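Local coordinates for putative uncharacterized protein (Chaetomium thermophilum var. thermophilum DSM 1495, PDB 5M43) that probably dephosphorylates proteins as a dual specificity phosphatase, this chain being the catalytic domain of Yvh1, a protein linked to ribosome assembly, at residues A[66-69]-A[70-73]; A[76-79]-A[80-84]; A[131-135]-A[136-140]. All blocks are in the same frame, centred on the assembly; numbering follows the deposited sequence.

The three contacts are local, two helix entries and one helix exit that follow one another along the phosphatase domain, and together they illustrate how helices begin and end. Contact 1 (66-73) leads the loop after strand 53-56 into helix 71-83, and contact 2 (76-84) finishes the same helix, their centres about 16 Å apart. Contact 3 (131-140) comes last, where the loop after helix 109-121 enters helix 135-147. Its centre lies about 20 Å from that of contact 1 and about 26 Å from that of contact 2, touching neither. Helix 71-83 packs against strands 33-36 and 53-56 and against helix 109-121, whereas contact 3 lies against helix 157-168. One catalytic domain thus uses an Asx motif, a salt bridge before a glycine exit and a serine cap.

Contact 1: residues A[66-69]-A[70-73]; sequences DILI and HLPK
The amide of L71 donates to L68 O across a nearly straight bond (2.9 Å from N to O, 169° at the hydrogen), and the preceding amide, H70 N, makes a more bent one to I67 O (3.0 Å, 138°). Both reach back three residues, winding the chain tightly as it approaches helix 71-83. D66 opens the turn with an Asx motif: its OD1 takes the I69 N-H from above the carboxylate plane at 3.0 Å. A water then bridges I69 O and K73 N, carrying the polar network into the first helical turn. Around this framework, I69 CG2 sits almost squarely over the H70 ring, 3.7 Å from its centroid, in a CH-pi contact. Because CG1 is anti to the backbone N (chi1 -176°), CG2 is left to cover the ring. L71 divides its branches, CD2 lying 4.1 Å from I67 CG1 and CD1 4.1 Å from L68 CD1. A glycerol hydrogen-bonds D66 O and lies close to the H70 side chain. Beyond the turn, I67 reaches F159 and Q162 of helix 157-168 as well as T112 of helix 109-121, where L71 also meets A116.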
ATOM      1  N   ASP A  66      -3.915  14.731  -4.909  1.00 28.32           N
ATOM      2  CA  ASP A  66      -3.622  14.738  -3.459  1.00 27.45           C
ATOM      3  C   ASP A  66      -3.812  13.325  -2.933  1.00 25.80           C
ATOM      4  O   ASP A  66      -4.936  12.831  -2.868  1.00 26.78           O
ATOM      5  CB  ASP A  66      -4.565  15.712  -2.775  1.00 28.81           C
ATOM      6  CG  ASP A  66      -4.298  15.876  -1.306  1.00 28.35           C
ATOM      7  OD1 ASP A  66      -3.493  15.135  -0.718  1.00 26.92           O
ATOM      8  OD2 ASP A  66      -4.987  16.783  -0.746  1.00 31.53           O
ATOM      9  N   ILE A  67      -2.702  12.625  -2.657  1.00 24.44           N
ATOM     10  CA  ILE A  67      -2.765  11.319  -2.009  1.00 23.02           C
ATOM     11  C   ILE A  67      -2.428  11.467  -0.526  1.00 24.14           C
ATOM     12  O   ILE A  67      -2.841  10.618   0.286  1.00 25.01           O
ATOM     13  CB  ILE A  67      -1.819  10.346  -2.714  1.00 25.74           C
ATOM     14  CG1 ILE A  67      -2.088   8.886  -2.303  1.00 23.20           C
ATOM     15  CG2 ILE A  67      -0.392  10.759  -2.517  1.00 26.97           C
ATOM     16  CD1 ILE A  67      -1.473   7.908  -3.409  1.00 25.85           C
ATOM     17  N   LEU A  68      -1.717  12.538  -0.144  1.00 25.03           N
ATOM     18  CA  LEU A  68      -1.396  12.738   1.279  1.00 24.24           C
ATOM     19  C   LEU A  68      -2.654  12.720   2.138  1.00 23.84           C
ATOM     20  O   LEU A  68      -2.682  12.099   3.213  1.00 23.41           O
ATOM     21  CB  LEU A  68      -0.667  14.077   1.477  1.00 24.45           C
ATOM     22  CG  LEU A  68      -0.392  14.504   2.949  1.00 24.87           C
ATOM     23  CD1 LEU A  68       0.612  13.479   3.574  1.00 26.14           C
ATOM     24  CD2 LEU A  68       0.133  15.977   2.927  1.00 30.01           C
ATOM     25  N   ILE A  69      -3.730  13.356   1.655  1.00 24.95           N
ATOM     26  CA  ILE A  69      -4.952  13.450   2.455  1.00 27.17           C
ATOM     27  C   ILE A  69      -5.495  12.064   2.815  1.00 27.31           C
ATOM     28  O   ILE A  69      -6.192  11.892   3.839  1.00 26.54           O
ATOM     29  CB  ILE A  69      -6.001  14.293   1.692  1.00 29.54           C
ATOM     30  CG1 ILE A  69      -7.218  14.466   2.540  1.00 33.87           C
ATOM     31  CG2 ILE A  69      -6.432  13.558   0.442  1.00 28.65           C
ATOM     32  CD1 ILE A  69      -6.992  15.335   3.702  1.00 35.40           C
ATOM     33  N   HIS A  70      -5.238  11.080   1.959  1.00 23.80           N
ATOM     34  CA  HIS A  70      -5.727   9.730   2.136  1.00 23.06           C
ATOM     35  C   HIS A  70      -4.797   8.854   2.947  1.00 23.74           C
ATOM     36  O   HIS A  70      -5.195   7.730   3.261  1.00 23.12           O
ATOM     37  CB  HIS A  70      -5.962   9.076   0.777  1.00 24.30           C
ATOM     38  CG  HIS A  70      -7.035   9.772  -0.028  1.00 24.52           C
ATOM     39  ND1 HIS A  70      -6.800  10.380  -1.258  1.00 30.60           N
ATOM     40  CD2 HIS A  70      -8.348   9.945   0.227  1.00 25.94           C
ATOM     41  CE1 HIS A  70      -7.934  10.864  -1.733  1.00 28.26           C
ATOM     42  NE2 HIS A  70      -8.882  10.650  -0.834  1.00 31.44           N
ATOM     43  N   LEU A  71      -3.579   9.315   3.251  1.00 21.61           N
ATOM     44  CA  LEU A  71      -2.636   8.328   3.776  1.00 22.32           C
ATOM     45  C   LEU A  71      -3.022   7.845   5.178  1.00 21.90           C
ATOM     46  O   LEU A  71      -2.822   6.652   5.433  1.00 21.60           O
ATOM     47  CB  LEU A  71      -1.194   8.848   3.768  1.00 20.87           C
ATOM     48  CG  LEU A  71      -0.653   9.095   2.337  1.00 20.69           C
ATOM     49  CD1 LEU A  71       0.785   9.578   2.464  1.00 22.85           C
ATOM     50  CD2 LEU A  71      -0.760   7.792   1.470  1.00 19.58           C
ATOM     51  N   PRO A  72      -3.607   8.633   6.071  1.00 22.77           N
ATOM     52  CA  PRO A  72      -4.007   8.027   7.360  1.00 23.43           C
ATOM     53  C   PRO A  72      -4.989   6.881   7.176  1.00 24.94           C
ATOM     54  O   PRO A  72      -4.804   5.792   7.760  1.00 25.92           O
ATOM     55  CB  PRO A  72      -4.606   9.217   8.128  1.00 24.13           C
ATOM     56  CG  PRO A  72      -3.789  10.453   7.636  1.00 24.56           C
ATOM     57  CD  PRO A  72      -3.706  10.117   6.096  1.00 23.17           C
ATOM     58  N   LYS A  73      -6.047   7.092   6.384  1.00 24.95           N
ATOM     59  CA  LYS A  73      -7.035   6.040   6.160  1.00 24.21           C
ATOM     60  C   LYS A  73      -6.432   4.823   5.479  1.00 26.60           C
ATOM     61  O   LYS A  73      -6.784   3.668   5.796  1.00 26.39           O
ATOM     62  CB  LYS A  73      -8.171   6.603   5.300  1.00 29.73           C
ATOM     63  CG  LYS A  73      -9.323   5.653   5.133  1.00 35.48           C
ATOM     64  CD  LYS A  73     -10.504   6.248   4.329  1.00 41.02           C
ATOM     65  CE  LYS A  73     -11.772   5.362   4.476  1.00 44.21           C
ATOM     66  NZ  LYS A  73     -13.022   5.948   3.890  1.00 47.71           N
TER
HETATM   67  O   HOH W   1      -7.060   9.807   5.471  1.00 29.76           O

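Contact 2: residues A[76-79]-A[80-84]; sequences RFID and SGLRG
R76 O is gripped twice by S80, once by the backbone amide (2.8 Å from N to O) and once by the hydroxyl OG, also at 2.8 Å. The two donors approach from opposite faces of the carbonyl plane. OG gets there because chi1 of 63° folds it back along the helix. On the tightly packed side, I78 and L82 lie alongside each other and point the same way, with I78 CG2 3.8 Å from L82 CD1. Both touch Y117 of helix 109-121, and I78 also meets L35 of strand 33-36, so this face is the helix's inner one. The looser side carries D79 and R83, one helical turn apart; D79 touches W120 and R83 touches K121, yet R83 is exposed and a water joins the pair. R83 NE donates to D79 OD1 on its syn side at 3.0 Å, tilted out of the carboxylate plane, in a salt bridge whose carboxylate and guanidinium planes stand 61° apart; this is a single bond rather than a forked, coplanar pair. The water closes the ring, donating to D79 OD1 at 2.8 Å and accepting from R83 NH2 at 2.6 Å. The helix ends at R83, and G84, with positive phi, leaves it. R83's positive charge would probably be favoured by the negative end of the helix dipole, while OD1 accepts from both NE and the water, which would probably stabilise its negative charge.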
ATOM      1  N   ARG A  76      -4.237   2.939   8.088  1.00 22.89           N
ATOM      2  CA  ARG A  76      -5.131   2.243   9.028  1.00 22.38           C
ATOM      3  C   ARG A  76      -5.790   1.020   8.379  1.00 23.22           C
ATOM      4  O   ARG A  76      -5.914  -0.039   9.020  1.00 23.59           O
ATOM      5  CB  ARG A  76      -6.181   3.207   9.590  1.00 23.37           C
ATOM      6  CG  ARG A  76      -5.564   4.231  10.554  1.00 28.40           C
ATOM      7  CD  ARG A  76      -6.647   4.969  11.340  1.00 34.66           C
ATOM      8  NE  ARG A  76      -7.548   5.654  10.423  1.00 39.62           N
ATOM      9  CZ  ARG A  76      -7.475   6.955  10.130  1.00 43.42           C
ATOM     10  NH1 ARG A  76      -6.556   7.738  10.710  1.00 45.78           N
ATOM     11  NH2 ARG A  76      -8.341   7.472   9.259  1.00 40.88           N
ATOM     12  N   PHE A  77      -6.177   1.111   7.093  1.00 21.33           N
ATOM     13  CA  PHE A  77      -6.779  -0.038   6.421  1.00 22.39           C
ATOM     14  C   PHE A  77      -5.792  -1.200   6.310  1.00 22.82           C
ATOM     15  O   PHE A  77      -6.111  -2.349   6.650  1.00 24.17           O
ATOM     16  CB  PHE A  77      -7.247   0.327   5.002  1.00 22.79           C
ATOM     17  CG  PHE A  77      -7.939  -0.784   4.324  1.00 24.60           C
ATOM     18  CD1 PHE A  77      -9.327  -0.935   4.483  1.00 25.91           C
ATOM     19  CD2 PHE A  77      -7.214  -1.668   3.486  1.00 22.05           C
ATOM     20  CE1 PHE A  77     -10.012  -1.981   3.830  1.00 28.24           C
ATOM     21  CE2 PHE A  77      -7.879  -2.741   2.826  1.00 22.66           C
ATOM     22  CZ  PHE A  77      -9.297  -2.878   3.011  1.00 22.91           C
ATOM     23  N   ILE A  78      -4.572  -0.911   5.879  1.00 21.82           N
ATOM     24  CA  ILE A  78      -3.553  -1.954   5.727  1.00 19.95           C
ATOM     25  C   ILE A  78      -3.204  -2.551   7.091  1.00 22.17           C
ATOM     26  O   ILE A  78      -3.208  -3.789   7.284  1.00 21.58           O
ATOM     27  CB  ILE A  78      -2.308  -1.387   5.034  1.00 18.32           C
ATOM     28  CG1 ILE A  78      -2.656  -0.908   3.596  1.00 18.85           C
ATOM     29  CG2 ILE A  78      -1.175  -2.441   5.017  1.00 21.09           C
ATOM     30  CD1 ILE A  78      -1.556  -0.121   2.970  1.00 20.77           C
ATOM     31  N   ASP A  79      -2.927  -1.690   8.077  1.00 20.79           N
ATOM     32  CA  ASP A  79      -2.554  -2.200   9.390  1.00 22.82           C
ATOM     33  C   ASP A  79      -3.686  -3.008  10.008  1.00 22.79           C
ATOM     34  O   ASP A  79      -3.456  -4.084  10.564  1.00 23.55           O
ATOM     35  CB  ASP A  79      -2.143  -1.032  10.305  1.00 22.73           C
ATOM     36  CG  ASP A  79      -1.681  -1.494  11.666  1.00 25.07           C
ATOM     37  OD1 ASP A  79      -0.615  -2.124  11.676  1.00 25.35           O
ATOM     38  OD2 ASP A  79      -2.352  -1.139  12.685  1.00 27.94           O
ATOM     39  N   SER A  80      -4.929  -2.484   9.988  1.00 26.22           N
ATOM     40  CA  SER A  80      -5.987  -3.247  10.643  1.00 29.14           C
ATOM     41  C   SER A  80      -6.291  -4.539   9.895  1.00 27.80           C
ATOM     42  O   SER A  80      -6.602  -5.565  10.526  1.00 29.13           O
ATOM     43  CB  SER A  80      -7.252  -2.412  10.836  1.00 36.13           C
ATOM     44  OG  SER A  80      -7.782  -2.021   9.606  1.00 40.09           O
ATOM     45  N   GLY A  81      -6.188  -4.541   8.563  1.00 26.05           N
ATOM     46  CA  GLY A  81      -6.364  -5.802   7.848  1.00 26.57           C
ATOM     47  C   GLY A  81      -5.292  -6.828   8.185  1.00 26.63           C
ATOM     48  O   GLY A  81      -5.612  -7.997   8.432  1.00 28.05           O
ATOM     49  N   LEU A  82      -4.030  -6.398   8.291  1.00 22.31           N
ATOM     50  CA  LEU A  82      -2.966  -7.342   8.686  1.00 24.93           C
ATOM     51  C   LEU A  82      -3.135  -7.849  10.118  1.00 27.97           C
ATOM     52  O   LEU A  82      -2.905  -9.041  10.396  1.00 28.07           O
ATOM     53  CB  LEU A  82      -1.600  -6.690   8.538  1.00 21.25           C
ATOM     54  CG  LEU A  82      -1.231  -6.370   7.072  1.00 21.47           C
ATOM     55  CD1 LEU A  82       0.019  -5.498   7.013  1.00 21.36           C
ATOM     56  CD2 LEU A  82      -1.053  -7.742   6.224  1.00 24.01           C
ATOM     57  N   ARG A  83      -3.498  -6.967  11.065  1.00 26.36           N
ATOM     58  CA  ARG A  83      -3.577  -7.397  12.453  1.00 28.18           C
ATOM     59  C   ARG A  83      -4.881  -8.115  12.750  1.00 32.84           C
ATOM     60  O   ARG A  83      -4.968  -8.857  13.737  1.00 32.39           O
ATOM     61  CB  ARG A  83      -3.420  -6.163  13.377  1.00 28.78           C
ATOM     62  CG  ARG A  83      -2.095  -5.473  13.245  1.00 26.21           C
ATOM     63  CD  ARG A  83      -1.785  -4.425  14.383  1.00 32.85           C
ATOM     64  NE  ARG A  83      -0.454  -3.850  14.183  1.00 33.72           N
ATOM     65  CZ  ARG A  83       0.663  -4.355  14.708  1.00 35.77           C
ATOM     66  NH1 ARG A  83       0.616  -5.460  15.461  1.00 38.07           N
ATOM     67  NH2 ARG A  83       1.823  -3.776  14.445  1.00 38.20           N
ATOM     68  N   GLY A  84      -5.904  -7.915  11.932  1.00 39.31           N
ATOM     69  CA  GLY A  84      -7.152  -8.625  12.163  1.00 47.90           C
ATOM     70  C   GLY A  84      -7.988  -8.091  13.298  1.00 58.01           C
ATOM     71  O   GLY A  84      -8.596  -8.877  14.031  1.00 56.84           O
TER
HETATM   72  O   HOH W   2       1.862  -1.722  12.855  1.00 46.09           O

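Contact 3: residues A[131-135]-A[136-140]; sequences PNISA and KEAVS
S134 and E137 make half of a capping box directly, and a water stands in for the reciprocal bond. The direct half is the S134 hydroxyl accepting the E137 amide, 3.0 Å from N to OG at an angle of 153°, which makes S134 the N-cap of helix 135-147. OG is placed there by chi1 of 65°, between its backbone N and carbonyl carbon. On the return path S134 N donates to the water at 3.1 Å, and the water donates to N132 O; its link to E137 OE1 refines too short and is doubtful in detail. The E137 chain runs extended beyond CG and is crossed at about a right angle by I133, whose CD1 makes a tight contact with E137 CG at 3.3 Å. I133 also leans loosely on A138, CG1 to CB 4.5 Å. An alanine in place of E137 would probably leave I133 CD1 without the chain it rests against and, secondarily, the water without a carboxylate neighbour. Regular helical bonds follow, A138 N to S134 O and V139 N to A135 O, while A135 and A138 pack on W167 of helix 157-168. The E137 carboxylate, in a long, weak ion pair with R141, would be expected to suit the positive end of the helix dipole, and the hydroxyl serves a first-turn amide that lacks the usual acceptor four residues back.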
ATOM      1  N   PRO A 131      21.064  11.068  12.001  1.00 75.44           N
ATOM      2  CA  PRO A 131      20.452  12.397  12.129  1.00 79.06           C
ATOM      3  C   PRO A 131      20.457  13.172  10.825  1.00 81.29           C
ATOM      4  O   PRO A 131      19.537  13.968  10.589  1.00 78.72           O
ATOM      5  CB  PRO A 131      21.274  13.065  13.237  1.00 81.48           C
ATOM      6  CG  PRO A 131      22.606  12.325  13.239  1.00 83.26           C
ATOM      7  CD  PRO A 131      22.492  11.095  12.352  1.00 80.26           C
ATOM      8  N   ASN A 132      21.436  12.947   9.950  1.00 86.28           N
ATOM      9  CA  ASN A 132      21.329  13.453   8.586  1.00 89.58           C
ATOM     10  C   ASN A 132      20.644  12.405   7.710  1.00 86.53           C
ATOM     11  O   ASN A 132      21.179  11.903   6.718  1.00 90.20           O
ATOM     12  CB  ASN A 132      22.695  13.855   8.044  1.00 93.74           C
ATOM     13  CG  ASN A 132      23.640  14.330   9.133  1.00 97.07           C
ATOM     14  OD1 ASN A 132      24.548  13.600   9.537  1.00 99.39           O
ATOM     15  ND2 ASN A 132      23.422  15.547   9.629  1.00 97.09           N
ATOM     16  N   ILE A 133      19.445  12.040   8.159  1.00 77.34           N
ATOM     17  CA  ILE A 133      18.467  11.320   7.351  1.00 64.82           C
ATOM     18  C   ILE A 133      17.478  12.353   6.833  1.00 57.23           C
ATOM     19  O   ILE A 133      16.858  13.077   7.621  1.00 60.48           O
ATOM     20  CB  ILE A 133      17.746  10.227   8.163  1.00 60.24           C
ATOM     21  CG1 ILE A 133      16.904   9.371   7.231  1.00 53.90           C
ATOM     22  CG2 ILE A 133      16.862  10.812   9.303  1.00 61.03           C
ATOM     23  CD1 ILE A 133      17.731   8.750   6.202  1.00 51.92           C
ATOM     24  N   SER A 134      17.387  12.497   5.523  1.00 48.06           N
ATOM     25  CA  SER A 134      16.409  13.403   4.934  1.00 41.22           C
ATOM     26  C   SER A 134      15.132  12.635   4.599  1.00 35.59           C
ATOM     27  O   SER A 134      15.136  11.410   4.469  1.00 31.61           O
ATOM     28  CB  SER A 134      16.974  14.055   3.666  1.00 40.37           C
ATOM     29  OG  SER A 134      17.185  13.054   2.672  1.00 40.37           O
ATOM     30  N   ALA A 135      14.024  13.369   4.468  1.00 35.47           N
ATOM     31  CA  ALA A 135      12.804  12.704   4.007  1.00 31.50           C
ATOM     32  C   ALA A 135      13.003  12.063   2.642  1.00 32.30           C
ATOM     33  O   ALA A 135      12.494  10.974   2.386  1.00 30.17           O
ATOM     34  CB  ALA A 135      11.651  13.706   3.953  1.00 29.52           C
ATOM     35  N   LYS A 136      13.673  12.764   1.732  1.00 32.81           N
ATOM     36  CA  LYS A 136      13.919  12.205   0.410  1.00 32.26           C
ATOM     37  C   LYS A 136      14.669  10.889   0.517  1.00 29.92           C
ATOM     38  O   LYS A 136      14.313   9.891  -0.148  1.00 30.81           O
ATOM     39  CB  LYS A 136      14.701  13.226  -0.423  1.00 36.52           C
ATOM     40  CG  LYS A 136      14.916  12.725  -1.844  1.00 39.85           C
ATOM     41  CD  LYS A 136      15.878  13.635  -2.578  1.00 48.01           C
ATOM     42  CE  LYS A 136      15.123  14.527  -3.552  1.00 51.31           C
ATOM     43  NZ  LYS A 136      15.217  13.862  -4.924  1.00 54.56           N
ATOM     44  N   GLU A 137      15.666  10.825   1.408  1.00 32.51           N
ATOM     45  CA  GLU A 137      16.414   9.569   1.542  1.00 34.72           C
ATOM     46  C   GLU A 137      15.557   8.476   2.174  1.00 33.47           C
ATOM     47  O   GLU A 137      15.588   7.325   1.729  1.00 31.66           O
ATOM     48  CB  GLU A 137      17.703   9.764   2.337  1.00 43.76           C
ATOM     49  CG  GLU A 137      18.224   8.423   2.911  1.00 52.26           C
ATOM     50  CD  GLU A 137      19.732   8.372   3.165  1.00 62.14           C
ATOM     51  OE1 GLU A 137      20.393   9.446   3.152  1.00 67.65           O
ATOM     52  OE2 GLU A 137      20.235   7.257   3.463  1.00 63.89           O
ATOM     53  N   ALA A 138      14.724   8.821   3.162  1.00 31.33           N
ATOM     54  CA  ALA A 138      13.894   7.787   3.787  1.00 29.05           C
ATOM     55  C   ALA A 138      12.913   7.203   2.780  1.00 26.89           C
ATOM     56  O   ALA A 138      12.731   5.979   2.680  1.00 26.17           O
ATOM     57  CB  ALA A 138      13.176   8.396   5.004  1.00 26.90           C
ATOM     58  N   VAL A 139      12.277   8.082   1.997  1.00 25.45           N
ATOM     59  CA  VAL A 139      11.309   7.624   1.013  1.00 22.63           C
ATOM     60  C   VAL A 139      12.007   6.763  -0.029  1.00 23.80           C
ATOM     61  O   VAL A 139      11.460   5.759  -0.511  1.00 24.11           O
ATOM     62  CB  VAL A 139      10.618   8.854   0.383  1.00 23.76           C
ATOM     63  CG1 VAL A 139       9.751   8.471  -0.822  1.00 27.57           C
ATOM     64  CG2 VAL A 139       9.752   9.535   1.436  1.00 26.02           C
ATOM     65  N   SER A 140      13.204   7.190  -0.436  1.00 26.72           N
ATOM     66  CA  SER A 140      13.951   6.441  -1.453  1.00 27.60           C
ATOM     67  C   SER A 140      14.284   5.039  -0.956  1.00 27.24           C
ATOM     68  O   SER A 140      14.222   4.043  -1.708  1.00 26.83           O
ATOM     69  CB  SER A 140      15.228   7.200  -1.804  1.00 32.03           C
ATOM     70  OG  SER A 140      16.019   6.354  -2.670  1.00 37.34           O
TER
HETATM   71  O   HOH W   3      19.815  11.708   3.850  1.00 52.65           O